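Local coordinates for protein putative oxidoreductase (Magnetospirillum magnetotacticum, PDB 3C1A) that probably catalyses an NAD(P)-dependent oxidation or reduction, as a GFO/IDH/MocA-type oxidoreductase whose natural substrate is unknown, at residues A[127-132]-A[173-178]; A[133-138]-A[243-248]; A[151-156]-A[220-225]; A[121-126]-A[299-304]. All blocks are in the same frame, centred on the assembly; numbering follows the deposited sequence. Where two conformers were deposited one is given.

How the contacts relate
From the N terminus, the Rossmann domain runs up to its edge strand 123-126. Contact 4 ties that strand to residues 299-304 at the start of the last helix, so it closes the longest loop and encloses the other three contacts. Contact 1 begins right after the strand and joins loop 127-132 to helix 168-184. Contact 2 follows, from helix 133-140 to strand 242-246. Contact 3 pairs strands 148-158 and 218-225 and falls within the span of contact 2. Contact 1 crosses both contact 2 and contact 3 along the chain. It also touches contacts 2, 3 and 4, and lies near the centre of the chain between the two domains.

Contact 1: residues A[127-132]-A[173-178]; sequences HTQLFN and GAHDVS. With PG4 (tetraethylene glycol), chain C.
Ser178 sets its CB over one face of the His127 ring. This is a CH-pi contact, with CB 3.6 Å from the centroid of the His127 ring and displaced toward the rim. Beside it, Leu130 CD2 approaches the backbone O of Ser178. Thr128 CB lies at the edge of the His175 ring, while Gln129 CB comes 3.9 Å from His175 CE1. A chi1 of -179° sets CG of His175 anti to the backbone N, and the end of the side chain comes near Thr128 and Gln129. A water bridges the backbones: it accepts from Gln129 N and donates to His175 O. That same His175 O takes the hydroxyl of Ser178, with OG 2.6 Å from it and above the carbonyl plane. The contact joins the 3-10 turn after the last Rossmann strand to helix 168-184 of the C-terminal domain. A tetraethylene glycol, probably from the crystallisation liquor, spans the two segments. Gln129 NE2 donates to its O3, and its O1 donates to Asp176 OD1 at 2.7 Å. Further out, Asn132 ND2 donates to Gln129 OE1 at 2.6 Å and helps fix that amide. His127 ND1 is hydrogen-bonded to Ser299 OG, and Thr128 OG1 to Glu126 OE2.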
loop_
_atom_site.group_PDB
_atom_site.type_symbol
_atom_site.label_atom_id
_atom_site.label_comp_id
_atom_site.label_asym_id
_atom_site.label_seq_id
_atom_site.Cartn_x
_atom_site.Cartn_y
_atom_site.Cartn_z
ATOM N N HIS A 127 -0.290 1.656 2.296
ATOM C CA HIS A 127 -0.943 1.231 1.049
ATOM C C HIS A 127 -0.954 2.494 0.224
ATOM O O HIS A 127 -1.783 3.378 0.404
ATOM C CB HIS A 127 -2.369 0.768 1.268
ATOM C CG HIS A 127 -2.512 -0.522 2.017
ATOM N ND1 HIS A 127 -3.211 -0.605 3.197
ATOM C CD2 HIS A 127 -2.102 -1.786 1.732
ATOM C CE1 HIS A 127 -3.203 -1.855 3.624
ATOM N NE2 HIS A 127 -2.508 -2.585 2.770
ATOM N N THR A 128 -0.003 2.595 -0.656
ATOM C CA THR A 128 0.315 3.887 -1.253
ATOM C C THR A 128 -0.883 4.537 -1.971
ATOM O O THR A 128 -1.014 5.758 -1.989
ATOM C CB THR A 128 1.465 3.710 -2.210
ATOM O OG1 THR A 128 2.494 2.970 -1.537
ATOM C CG2 THR A 128 2.009 5.058 -2.664
ATOM N N GLN A 129 -1.741 3.727 -2.585
ATOM C CA GLN A 129 -2.842 4.301 -3.369
ATOM C C GLN A 129 -3.795 5.068 -2.482
ATOM O O GLN A 129 -4.428 6.010 -2.916
ATOM C CB GLN A 129 -3.650 3.232 -4.111
ATOM C CG GLN A 129 -4.591 3.883 -5.173
ATOM C CD GLN A 129 -3.815 4.340 -6.354
ATOM O OE1 GLN A 129 -3.476 5.526 -6.476
ATOM N NE2 GLN A 129 -3.456 3.398 -7.220
ATOM N N LEU A 130 -3.926 4.634 -1.245
ATOM C CA LEU A 130 -4.861 5.265 -0.353
ATOM C C LEU A 130 -4.389 6.644 0.123
ATOM O O LEU A 130 -5.126 7.319 0.809
ATOM C CB LEU A 130 -5.143 4.356 0.827
ATOM C CG LEU A 130 -5.664 2.975 0.470
ATOM C CD1 LEU A 130 -6.001 2.262 1.746
ATOM C CD2 LEU A 130 -6.893 3.067 -0.409
ATOM N N PHE A 131 -3.153 7.030 -0.239
ATOM C CA PHE A 131 -2.584 8.340 0.035
ATOM C C PHE A 131 -2.340 9.109 -1.264
ATOM O O PHE A 131 -1.628 10.102 -1.273
ATOM C CB PHE A 131 -1.235 8.167 0.776
ATOM C CG PHE A 131 -1.362 7.531 2.121
ATOM C CD1 PHE A 131 -1.744 8.282 3.231
ATOM C CD2 PHE A 131 -1.129 6.174 2.287
ATOM C CE1 PHE A 131 -1.846 7.700 4.487
ATOM C CE2 PHE A 131 -1.225 5.597 3.561
ATOM C CZ PHE A 131 -1.602 6.360 4.645
ATOM N N ASN A 132 -2.885 8.620 -2.376
ATOM C CA ASN A 132 -2.692 9.253 -3.674
ATOM C C ASN A 132 -3.784 10.294 -3.894
ATOM O O ASN A 132 -4.966 9.959 -3.823
ATOM C CB ASN A 132 -2.754 8.161 -4.748
ATOM C CG ASN A 132 -2.496 8.690 -6.146
ATOM O OD1 ASN A 132 -2.438 9.900 -6.374
ATOM N ND2 ASN A 132 -2.394 7.779 -7.104
ATOM N N GLY A 173 -0.527 -7.610 -5.135
ATOM C CA GLY A 173 -1.954 -7.732 -4.812
ATOM C C GLY A 173 -2.427 -6.891 -3.634
ATOM O O GLY A 173 -3.522 -6.332 -3.674
ATOM N N ALA A 174 -1.604 -6.772 -2.591
ATOM C CA ALA A 174 -1.962 -5.961 -1.433
ATOM C C ALA A 174 -2.200 -4.506 -1.889
ATOM O O ALA A 174 -3.067 -3.802 -1.387
ATOM C CB ALA A 174 -0.857 -6.053 -0.312
ATOM N N HIS A 175 -1.481 -4.085 -2.894
ATOM C CA HIS A 175 -1.627 -2.694 -3.372
ATOM C C HIS A 175 -3.063 -2.471 -3.959
ATOM O O HIS A 175 -3.763 -1.495 -3.632
ATOM C CB HIS A 175 -0.545 -2.426 -4.382
ATOM C CG HIS A 175 -0.563 -1.041 -4.919
ATOM N ND1 HIS A 175 -0.345 0.062 -4.126
ATOM C CD2 HIS A 175 -0.796 -0.573 -6.171
ATOM C CE1 HIS A 175 -0.430 1.157 -4.873
ATOM N NE2 HIS A 175 -0.715 0.799 -6.117
ATOM N N ASP A 176 -3.529 -3.427 -4.760
ATOM C CA ASP A 176 -4.846 -3.318 -5.405
ATOM C C ASP A 176 -5.989 -3.849 -4.525
ATOM O O ASP A 176 -7.088 -3.354 -4.619
ATOM C CB ASP A 176 -4.809 -3.974 -6.797
ATOM C CG ASP A 176 -3.750 -3.342 -7.707
ATOM O OD1 ASP A 176 -3.543 -2.114 -7.618
ATOM O OD2 ASP A 176 -3.091 -4.057 -8.481
ATOM N N VAL A 177 -5.758 -4.840 -3.681
ATOM C CA VAL A 177 -6.808 -5.267 -2.781
ATOM C C VAL A 177 -7.223 -4.139 -1.798
ATOM O O VAL A 177 -8.437 -3.898 -1.581
ATOM C CB VAL A 177 -6.454 -6.587 -2.056
ATOM C CG1 VAL A 177 -7.483 -6.871 -1.022
ATOM C CG2 VAL A 177 -6.305 -7.687 -3.078
ATOM N N SER A 178 -6.232 -3.375 -1.303
ATOM C CA SER A 178 -6.485 -2.223 -0.428
ATOM C C SER A 178 -7.415 -1.207 -1.088
ATOM O O SER A 178 -8.302 -0.638 -0.437
ATOM C CB SER A 178 -5.168 -1.535 -0.005
ATOM O OG SER A 178 -4.412 -1.075 -1.103
HETATM O O1 PG4 C . -1.964 -0.811 -9.357
HETATM C C1 PG4 C . -2.922 -0.854 -10.434
HETATM C C2 PG4 C . -3.849 0.350 -10.334
HETATM O O2 PG4 C . -3.184 1.533 -10.789
HETATM C C3 PG4 C . -4.026 2.681 -10.839
HETATM C C4 PG4 C . -3.175 3.885 -11.230
HETATM O O3 PG4 C . -2.336 4.271 -10.143
HETATM C C5 PG4 C . -1.260 5.112 -10.580
HETATM C C6 PG4 C . -0.704 5.926 -9.424
HETATM O O4 PG4 C . 0.047 5.092 -8.535
HETATM C C7 PG4 C . 0.589 5.807 -7.412
HETATM C C8 PG4 C . 0.558 4.954 -6.146
HETATM O O5 PG4 C . -0.748 4.393 -5.964
HETATM O O HOH W 1 -2.280 0.774 -2.037
#

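Contact 2: residues A[133-138]-A[243-248]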
loop_
_atom_site.group_PDB
_atom_site.type_symbol
_atom_site.label_atom_id
_atom_site.label_comp_id
_atom_site.label_asym_id
_atom_site.label_seq_id
_atom_site.Cartn_x
_atom_site.Cartn_y
_atom_site.Cartn_z
ATOM N N PRO A 133 -3.419 11.569 -4.164
ATOM C CA PRO A 133 -4.503 12.521 -4.459
ATOM C C PRO A 133 -5.467 12.158 -5.611
ATOM O O PRO A 133 -6.606 12.575 -5.586
ATOM C CB PRO A 133 -3.743 13.817 -4.793
ATOM C CG PRO A 133 -2.467 13.674 -4.012
ATOM C CD PRO A 133 -2.098 12.239 -4.161
ATOM N N ALA A 134 -5.024 11.379 -6.584
ATOM C CA ALA A 134 -5.892 10.948 -7.653
ATOM C C ALA A 134 -7.001 9.992 -7.147
ATOM O O ALA A 134 -8.128 10.059 -7.629
ATOM C CB ALA A 134 -5.062 10.293 -8.760
ATOM N N TRP A 135 -6.681 9.124 -6.175
ATOM C CA TRP A 135 -7.629 8.155 -5.612
ATOM C C TRP A 135 -8.649 8.893 -4.757
ATOM O O TRP A 135 -9.850 8.643 -4.828
ATOM C CB TRP A 135 -6.890 7.087 -4.791
ATOM C CG TRP A 135 -7.819 6.124 -4.146
ATOM C CD1 TRP A 135 -8.021 5.955 -2.830
ATOM C CD2 TRP A 135 -8.675 5.197 -4.814
ATOM N NE1 TRP A 135 -8.960 4.971 -2.613
ATOM C CE2 TRP A 135 -9.379 4.497 -3.828
ATOM C CE3 TRP A 135 -8.934 4.908 -6.163
ATOM C CZ2 TRP A 135 -10.325 3.548 -4.140
ATOM C CZ3 TRP A 135 -9.864 3.957 -6.467
ATOM C CH2 TRP A 135 -10.555 3.289 -5.466
ATOM N N GLU A 136 -8.144 9.833 -3.975
ATOM C CA GLU A 136 -8.987 10.723 -3.199
ATOM C C GLU A 136 -9.957 11.518 -4.100
ATOM O O GLU A 136 -11.142 11.632 -3.784
ATOM C CB GLU A 136 -8.108 11.636 -2.342
ATOM C CG GLU A 136 -7.279 10.861 -1.285
ATOM C CD GLU A 136 -6.185 11.687 -0.629
ATOM O OE1 GLU A 136 -6.222 12.925 -0.748
ATOM O OE2 GLU A 136 -5.275 11.094 -0.002
ATOM N N ALA A 137 -9.449 12.021 -5.227
ATOM C CA ALA A 137 -10.264 12.728 -6.245
ATOM C C ALA A 137 -11.296 11.808 -6.928
ATOM O O ALA A 137 -12.415 12.239 -7.192
ATOM C CB ALA A 137 -9.393 13.361 -7.283
ATOM N N LEU A 138 -10.927 10.551 -7.207
ATOM C CA LEU A 138 -11.858 9.575 -7.761
ATOM C C LEU A 138 -12.975 9.278 -6.771
ATOM O O LEU A 138 -14.160 9.290 -7.143
ATOM C CB LEU A 138 -11.144 8.252 -8.141
ATOM C CG LEU A 138 -11.957 7.094 -8.757
ATOM C CD1 LEU A 138 -11.034 6.096 -9.547
ATOM C CD2 LEU A 138 -12.778 6.332 -7.680
ATOM N N LEU A 243 -14.969 5.874 -14.119
ATOM C CA LEU A 243 -13.787 6.619 -13.678
ATOM C C LEU A 243 -12.579 5.738 -13.858
ATOM O O LEU A 243 -12.596 4.573 -13.443
ATOM C CB LEU A 243 -13.923 7.021 -12.215
ATOM C CG LEU A 243 -14.953 8.120 -12.002
ATOM C CD1 LEU A 243 -15.423 8.210 -10.582
ATOM C CD2 LEU A 243 -14.336 9.447 -12.495
ATOM N N VAL A 244 -11.566 6.267 -14.529
ATOM C CA VAL A 244 -10.313 5.557 -14.811
ATOM C C VAL A 244 -9.074 6.317 -14.267
ATOM O O VAL A 244 -8.933 7.511 -14.438
ATOM C CB VAL A 244 -10.120 5.290 -16.337
ATOM C CG1 VAL A 244 -8.767 4.597 -16.621
ATOM C CG2 VAL A 244 -11.259 4.473 -16.930
HETATM N N MSE A 245 -8.182 5.595 -13.597
HETATM C CA MSE A 245 -6.859 6.134 -13.291
HETATM C C MSE A 245 -5.838 5.325 -14.043
HETATM O O MSE A 245 -5.781 4.128 -13.849
HETATM C CB MSE A 245 -6.578 6.012 -11.810
HETATM C CG MSE A 245 -7.145 7.105 -11.015
HETATM SE SE MSE A 245 -7.143 6.708 -9.153
HETATM C CE MSE A 245 -5.368 6.079 -8.867
ATOM N N ASP A 246 -5.041 5.970 -14.891
ATOM C CA ASP A 246 -4.143 5.270 -15.819
ATOM C C ASP A 246 -2.786 5.947 -15.919
ATOM O O ASP A 246 -2.727 7.112 -16.289
ATOM C CB ASP A 246 -4.777 5.256 -17.206
ATOM C CG ASP A 246 -3.974 4.434 -18.219
ATOM O OD1 ASP A 246 -2.791 4.100 -17.952
ATOM O OD2 ASP A 246 -4.552 4.118 -19.277
ATOM N N ASP A 247 -1.705 5.218 -15.619
ATOM C CA ASP A 247 -0.337 5.799 -15.659
ATOM C C ASP A 247 0.131 6.280 -17.023
ATOM O O ASP A 247 0.871 7.264 -17.115
ATOM C CB ASP A 247 0.706 4.806 -15.145
ATOM C CG ASP A 247 0.916 4.922 -13.683
ATOM O OD1 ASP A 247 0.322 5.853 -13.087
ATOM O OD2 ASP A 247 1.679 4.092 -13.131
ATOM N N ARG A 248 -0.278 5.569 -18.069
ATOM C CA ARG A 248 0.092 5.911 -19.436
ATOM C C ARG A 248 -0.648 7.151 -19.958
ATOM O O ARG A 248 -0.239 7.721 -20.972
ATOM C CB ARG A 248 -0.162 4.718 -20.363
#
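Helix 133-138 and strand 243-246 run antiparallel at 175°, their axes 9.7 Å apart, with Ala134 facing Met245 and Leu138 facing Leu243. Met245, a selenomethionine, reaches from the strand to the helix. Its chain bends at chi3 (48°), which turns CE aside from the extended line. SE lies 3.8 Å from Ala134 O and 4.2 Å from Ala134 CB. It also meets the edge of the Trp135 indole, in the ring plane and 3.9 Å from Trp135 CE3. This is a Met-aromatic contact made at the ring edge, and the two side chains cross at about a right angle. Leu138 packs one turn further along the helix. Its CD1 touches Met245 SE at 4.0 Å, and its CG sits 4.0 Å from Leu243 CB. Leu243 CD1 reaches back to the backbone O of Leu138. The contact is buried and apolar. The polar end of Trp135 is satisfied outside it, where NE1 is hydrogen-bonded to Asp182 of helix 168-184. The same indole packs on Met179 and Leu183 of that helix and on Leu234 of strand 229-238. Helix 133-140 thus lies against the C-terminal sheet, where strand 242-246 runs between strands 229-238 and 254-256.

Contact 3: residues A[151-156]-A[220-225]; sequences VRSEAG and AHIRLC
Val151 pairs with Ala220 in a parallel register that runs in step to Gly156 and Cys225. Five backbone hydrogen bonds join the strands. Val151 O accepts from His221 N, and His221 O from Ser153 N. Ser153 O then accepts from Arg223 N, Arg223 O from Ala155 N, and Ala155 O from Cys225 N, the last being the longest at 3.3 Å. Two of these carbonyls hold a water as well. One water donates to Val151 O and lies 2.7 Å from His221 ND1. The other donates to Arg223 O at 2.7 Å and, in the conformer given for Ser153, accepts from its OG.

Glu154 and Arg223 stand side by side on one face of the sheet, pointing the same way. Arg223 NH1 donates to Glu154 OE2 at 2.9 Å in a salt bridge. OE2 lies in the guanidinium plane, but NH1 approaches from above the carboxylate plane, and the two planes are 59° apart. The Arg223 chain, extended from CG to NE, runs alongside Glu154, with Arg223 CD 3.6 Å from Glu154 OE2. Arg223 NH2 makes a second salt bridge with Asp208, as Glu154 OE1 does with Arg233. On the other face, Val151 and Ala220 pack against helix 168-184, as do Ala155 and Leu224.

Between these two strands, one face carries the Glu154-Arg223 salt bridge and the other, toward helix 168-184, is mostly apolar. The chain of alternating charges would probably hold both groups ionised.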
loop_
_atom_site.group_PDB
_atom_site.type_symbol
_atom_site.label_atom_id
_atom_site.label_comp_id
_atom_site.label_asym_id
_atom_site.label_seq_id
_atom_site.Cartn_x
_atom_site.Cartn_y
_atom_site.Cartn_z
ATOM N N VAL A 151 -15.647 -3.145 -11.160
ATOM C CA VAL A 151 -14.349 -2.565 -10.891
ATOM C C VAL A 151 -13.293 -3.452 -11.540
ATOM O O VAL A 151 -13.353 -4.687 -11.450
ATOM C CB VAL A 151 -14.104 -2.482 -9.393
ATOM C CG1 VAL A 151 -12.727 -2.011 -9.117
ATOM C CG2 VAL A 151 -15.147 -1.604 -8.711
ATOM N N ARG A 152 -12.330 -2.819 -12.206
ATOM C CA ARG A 152 -11.190 -3.575 -12.653
ATOM C C ARG A 152 -9.879 -2.830 -12.529
ATOM O O ARG A 152 -9.821 -1.586 -12.618
ATOM C CB ARG A 152 -11.417 -4.033 -14.091
ATOM C CG ARG A 152 -10.823 -3.143 -15.116
ATOM C CD ARG A 152 -11.226 -3.597 -16.506
ATOM N NE ARG A 152 -10.382 -4.675 -16.974
ATOM C CZ ARG A 152 -10.466 -5.219 -18.176
ATOM N NH1 ARG A 152 -11.438 -4.871 -19.027
ATOM N NH2 ARG A 152 -9.618 -6.178 -18.505
ATOM N N SER A 153 -8.812 -3.583 -12.291
ATOM C CA SER A 153 -7.467 -2.998 -12.261
ATOM C C SER A 153 -6.459 -3.907 -12.939
ATOM O O SER A 153 -6.687 -5.114 -13.096
ATOM C CB SER A 153 -7.025 -2.706 -10.827
ATOM O OG SER A 153 -6.895 -3.911 -10.082
ATOM N N GLU A 154 -5.358 -3.287 -13.346
ATOM C CA GLU A 154 -4.228 -3.957 -13.968
ATOM C C GLU A 154 -2.907 -3.313 -13.524
ATOM O O GLU A 154 -2.705 -2.052 -13.632
ATOM C CB GLU A 154 -4.344 -3.835 -15.488
ATOM C CG GLU A 154 -3.366 -4.684 -16.239
ATOM C CD GLU A 154 -3.593 -4.566 -17.728
ATOM O OE1 GLU A 154 -3.320 -3.498 -18.293
ATOM O OE2 GLU A 154 -4.093 -5.535 -18.315
ATOM N N ALA A 155 -2.001 -4.181 -13.069
ATOM C CA ALA A 155 -0.632 -3.820 -12.667
ATOM C C ALA A 155 0.324 -4.713 -13.436
ATOM O O ALA A 155 0.241 -5.931 -13.365
ATOM C CB ALA A 155 -0.415 -4.025 -11.183
ATOM N N GLY A 156 1.250 -4.110 -14.170
ATOM C CA GLY A 156 2.157 -4.914 -14.960
ATOM C C GLY A 156 3.572 -4.416 -14.902
ATOM O O GLY A 156 3.807 -3.252 -14.627
ATOM N N ALA A 220 -15.031 -7.205 -8.645
ATOM C CA ALA A 220 -13.763 -6.501 -8.842
ATOM C C ALA A 220 -12.823 -7.537 -9.393
ATOM O O ALA A 220 -12.708 -8.635 -8.823
ATOM C CB ALA A 220 -13.218 -5.936 -7.526
ATOM N N HIS A 221 -12.225 -7.252 -10.536
ATOM C CA HIS A 221 -11.213 -8.120 -11.168
ATOM C C HIS A 221 -9.864 -7.396 -11.147
ATOM O O HIS A 221 -9.684 -6.294 -11.708
ATOM C CB HIS A 221 -11.553 -8.492 -12.612
ATOM C CG HIS A 221 -12.874 -9.188 -12.775
ATOM N ND1 HIS A 221 -13.910 -8.647 -13.501
ATOM C CD2 HIS A 221 -13.327 -10.377 -12.312
ATOM C CE1 HIS A 221 -14.946 -9.465 -13.473
ATOM N NE2 HIS A 221 -14.618 -10.527 -12.764
ATOM N N ILE A 222 -8.912 -8.023 -10.488
ATOM C CA ILE A 222 -7.596 -7.447 -10.290
ATOM C C ILE A 222 -6.575 -8.267 -11.042
ATOM O O ILE A 222 -6.289 -9.385 -10.648
ATOM C CB ILE A 222 -7.231 -7.477 -8.797
ATOM C CG1 ILE A 222 -8.177 -6.573 -7.989
ATOM C CG2 ILE A 222 -5.728 -7.216 -8.545
ATOM C CD1 ILE A 222 -8.026 -6.773 -6.425
ATOM N N ARG A 223 -6.023 -7.707 -12.104
ATOM C CA ARG A 223 -5.012 -8.420 -12.890
ATOM C C ARG A 223 -3.577 -7.999 -12.501
ATOM O O ARG A 223 -3.255 -6.812 -12.460
ATOM C CB ARG A 223 -5.248 -8.232 -14.384
ATOM C CG ARG A 223 -4.446 -9.223 -15.255
ATOM C CD ARG A 223 -4.229 -8.719 -16.658
ATOM N NE ARG A 223 -3.362 -9.622 -17.408
ATOM C CZ ARG A 223 -2.722 -9.288 -18.529
ATOM N NH1 ARG A 223 -2.860 -8.082 -19.081
ATOM N NH2 ARG A 223 -1.953 -10.192 -19.129
ATOM N N LEU A 224 -2.759 -9.017 -12.203
ATOM C CA LEU A 224 -1.331 -8.919 -11.875
ATOM C C LEU A 224 -0.548 -9.828 -12.842
ATOM O O LEU A 224 -0.761 -11.063 -12.865
ATOM C CB LEU A 224 -1.048 -9.390 -10.444
ATOM C CG LEU A 224 -2.035 -9.007 -9.332
ATOM C CD1 LEU A 224 -1.791 -9.781 -8.007
ATOM C CD2 LEU A 224 -2.028 -7.478 -9.114
ATOM N N CYS A 225 0.335 -9.211 -13.606
ATOM C CA CYS A 225 1.183 -9.873 -14.592
ATOM C C CYS A 225 2.600 -9.275 -14.667
ATOM O O CYS A 225 2.771 -8.078 -14.935
ATOM C CB CYS A 225 0.515 -9.816 -15.929
ATOM S SG CYS A 225 1.542 -10.567 -17.214
HETATM O O HOH W 2 -14.612 -6.071 -13.630
HETATM O O HOH W 3 -3.986 -4.789 -10.776
#

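Contact 4: residues A[121-126]-A[299-304]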
loop_
_atom_site.group_PDB
_atom_site.type_symbol
_atom_site.label_atom_id
_atom_site.label_comp_id
_atom_site.label_asym_id
_atom_site.label_seq_id
_atom_site.Cartn_x
_atom_site.Cartn_y
_atom_site.Cartn_z
ATOM N N VAL A 121 -1.914 1.989 20.649
ATOM C CA VAL A 121 -0.869 2.566 19.776
ATOM C C VAL A 121 -1.367 2.717 18.326
ATOM O O VAL A 121 -2.013 1.832 17.780
ATOM C CB VAL A 121 0.481 1.751 19.845
ATOM C CG1 VAL A 121 1.383 2.052 18.737
ATOM C CG2 VAL A 121 1.192 1.880 21.234
HETATM N N MSE A 122 -1.074 3.852 17.710
HETATM C CA MSE A 122 -1.497 4.108 16.345
HETATM C C MSE A 122 -0.627 3.273 15.357
HETATM O O MSE A 122 0.592 3.333 15.420
HETATM C CB MSE A 122 -1.395 5.604 16.059
HETATM C CG MSE A 122 -2.027 5.954 14.800
HETATM SE SE MSE A 122 -1.605 7.821 14.466
HETATM C CE MSE A 122 0.118 7.759 13.670
ATOM N N VAL A 123 -1.270 2.448 14.505
ATOM C CA VAL A 123 -0.587 1.661 13.476
ATOM C C VAL A 123 -1.265 1.907 12.139
ATOM O O VAL A 123 -2.464 1.671 11.992
ATOM C CB VAL A 123 -0.561 0.116 13.825
ATOM C CG1 VAL A 123 0.135 -0.746 12.692
ATOM C CG2 VAL A 123 0.110 -0.052 15.174
ATOM N N TRP A 124 -0.507 2.456 11.189
ATOM C CA TRP A 124 -0.988 2.663 9.845
ATOM C C TRP A 124 -0.264 1.685 8.958
ATOM O O TRP A 124 0.898 1.361 9.211
ATOM C CB TRP A 124 -0.673 4.084 9.371
ATOM C CG TRP A 124 -1.484 5.192 9.985
ATOM C CD1 TRP A 124 -2.234 5.140 11.111
ATOM C CD2 TRP A 124 -1.595 6.536 9.498
ATOM N NE1 TRP A 124 -2.813 6.374 11.374
ATOM C CE2 TRP A 124 -2.455 7.240 10.383
ATOM C CE3 TRP A 124 -1.081 7.206 8.402
ATOM C CZ2 TRP A 124 -2.789 8.581 10.197
ATOM C CZ3 TRP A 124 -1.414 8.549 8.232
ATOM C CH2 TRP A 124 -2.254 9.204 9.119
ATOM N N VAL A 125 -0.947 1.200 7.914
ATOM C CA VAL A 125 -0.281 0.420 6.897
ATOM C C VAL A 125 -0.086 1.286 5.623
ATOM O O VAL A 125 -0.992 1.991 5.184
ATOM C CB VAL A 125 -1.016 -0.848 6.578
ATOM C CG1 VAL A 125 -0.308 -1.605 5.449
ATOM C CG2 VAL A 125 -1.152 -1.704 7.866
ATOM N N GLU A 126 1.113 1.230 5.058
ATOM C CA GLU A 126 1.475 2.043 3.891
ATOM C C GLU A 126 0.979 1.434 2.575
ATOM O O GLU A 126 1.729 0.771 1.852
ATOM C CB GLU A 126 2.995 2.294 3.820
ATOM C CG GLU A 126 3.378 3.645 3.162
ATOM C CD GLU A 126 3.544 3.579 1.634
ATOM O OE1 GLU A 126 4.406 2.797 1.159
ATOM O OE2 GLU A 126 2.840 4.342 0.916
ATOM N N SER A 299 -5.548 4.627 5.876
ATOM C CA SER A 299 -5.079 3.265 5.710
ATOM C C SER A 299 -4.749 2.629 7.059
ATOM O O SER A 299 -3.575 2.365 7.359
ATOM C CB SER A 299 -3.854 3.290 4.796
ATOM O OG SER A 299 -3.480 1.988 4.390
ATOM N N PRO A 300 -5.783 2.353 7.875
ATOM C CA PRO A 300 -5.569 1.801 9.187
ATOM C C PRO A 300 -5.121 0.357 9.216
ATOM O O PRO A 300 -5.268 -0.400 8.252
ATOM C CB PRO A 300 -6.962 1.891 9.834
ATOM C CG PRO A 300 -7.886 1.797 8.714
ATOM C CD PRO A 300 -7.222 2.588 7.625
ATOM N N LEU A 301 -4.613 -0.018 10.368
ATOM C CA LEU A 301 -4.248 -1.379 10.643
ATOM C C LEU A 301 -5.361 -2.393 10.300
ATOM O O LEU A 301 -5.073 -3.495 9.783
ATOM C CB LEU A 301 -3.913 -1.489 12.131
ATOM C CG LEU A 301 -3.514 -2.868 12.633
ATOM C CD1 LEU A 301 -2.415 -3.481 11.790
ATOM C CD2 LEU A 301 -3.097 -2.685 14.068
ATOM N N GLU A 302 -6.604 -2.051 10.624
ATOM C CA GLU A 302 -7.739 -2.970 10.363
ATOM C C GLU A 302 -7.893 -3.259 8.882
ATOM O O GLU A 302 -8.216 -4.362 8.469
ATOM C CB GLU A 302 -9.057 -2.394 10.884
ATOM C CG GLU A 302 -10.219 -3.393 10.780
ATOM C CD GLU A 302 -9.853 -4.760 11.361
ATOM O OE1 GLU A 302 -9.256 -4.796 12.476
ATOM O OE2 GLU A 302 -10.130 -5.785 10.685
ATOM N N LEU A 303 -7.664 -2.262 8.064
ATOM C CA LEU A 303 -7.674 -2.479 6.635
ATOM C C LEU A 303 -6.534 -3.384 6.195
ATOM O O LEU A 303 -6.754 -4.238 5.359
ATOM C CB LEU A 303 -7.618 -1.157 5.875
ATOM C CG LEU A 303 -7.757 -1.208 4.347
ATOM C CD1 LEU A 303 -9.060 -1.823 3.909
ATOM C CD2 LEU A 303 -7.615 0.204 3.730
ATOM N N GLY A 304 -5.337 -3.211 6.763
ATOM C CA GLY A 304 -4.198 -4.094 6.463
ATOM C C GLY A 304 -4.526 -5.532 6.815
ATOM O O GLY A 304 -4.198 -6.471 6.064
#
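Val123 and Leu301 meet with their side chains crossing obliquely. A chi1 of 179° sets CG of Leu301 anti to its backbone N, and from CG the two methyls reach Val123. Leu301 CD2 lies 3.8 Å from Val123 CB, and CD1 lies as close to Val123 CG1. Leu301 CB rests 3.5 Å from Val123 O. That carbonyl also takes a weak hydrogen bond from Leu301 N. Val125 turns CG2 toward the first turn of the helix, 4.1 Å from Gly304 CA and nearly as close to Leu301 CA. Gly304 meets this methyl with its CA. Trp124 has its side chain on the other side of the strand. Its CB still touches Ser299 O, the methyl CE of Met122 lies over one indole face, and NE1 is hydrogen-bonded to Glu295 O.

Ser299 grips Val125 twice. Val125 N donates to Ser299 O at 2.9 Å, nearly along the C=O axis. Ser299 OG donates to Val125 O at 2.6 Å. Leu301 packs on Val112 and Ala116 of helix 106-119 as well. Strand 123-126 is the edge of the six-stranded parallel sheet, in the order 3-2-1-4-5-6 of a classic Rossmann fold, and the C-terminal segment returns to dock on that edge.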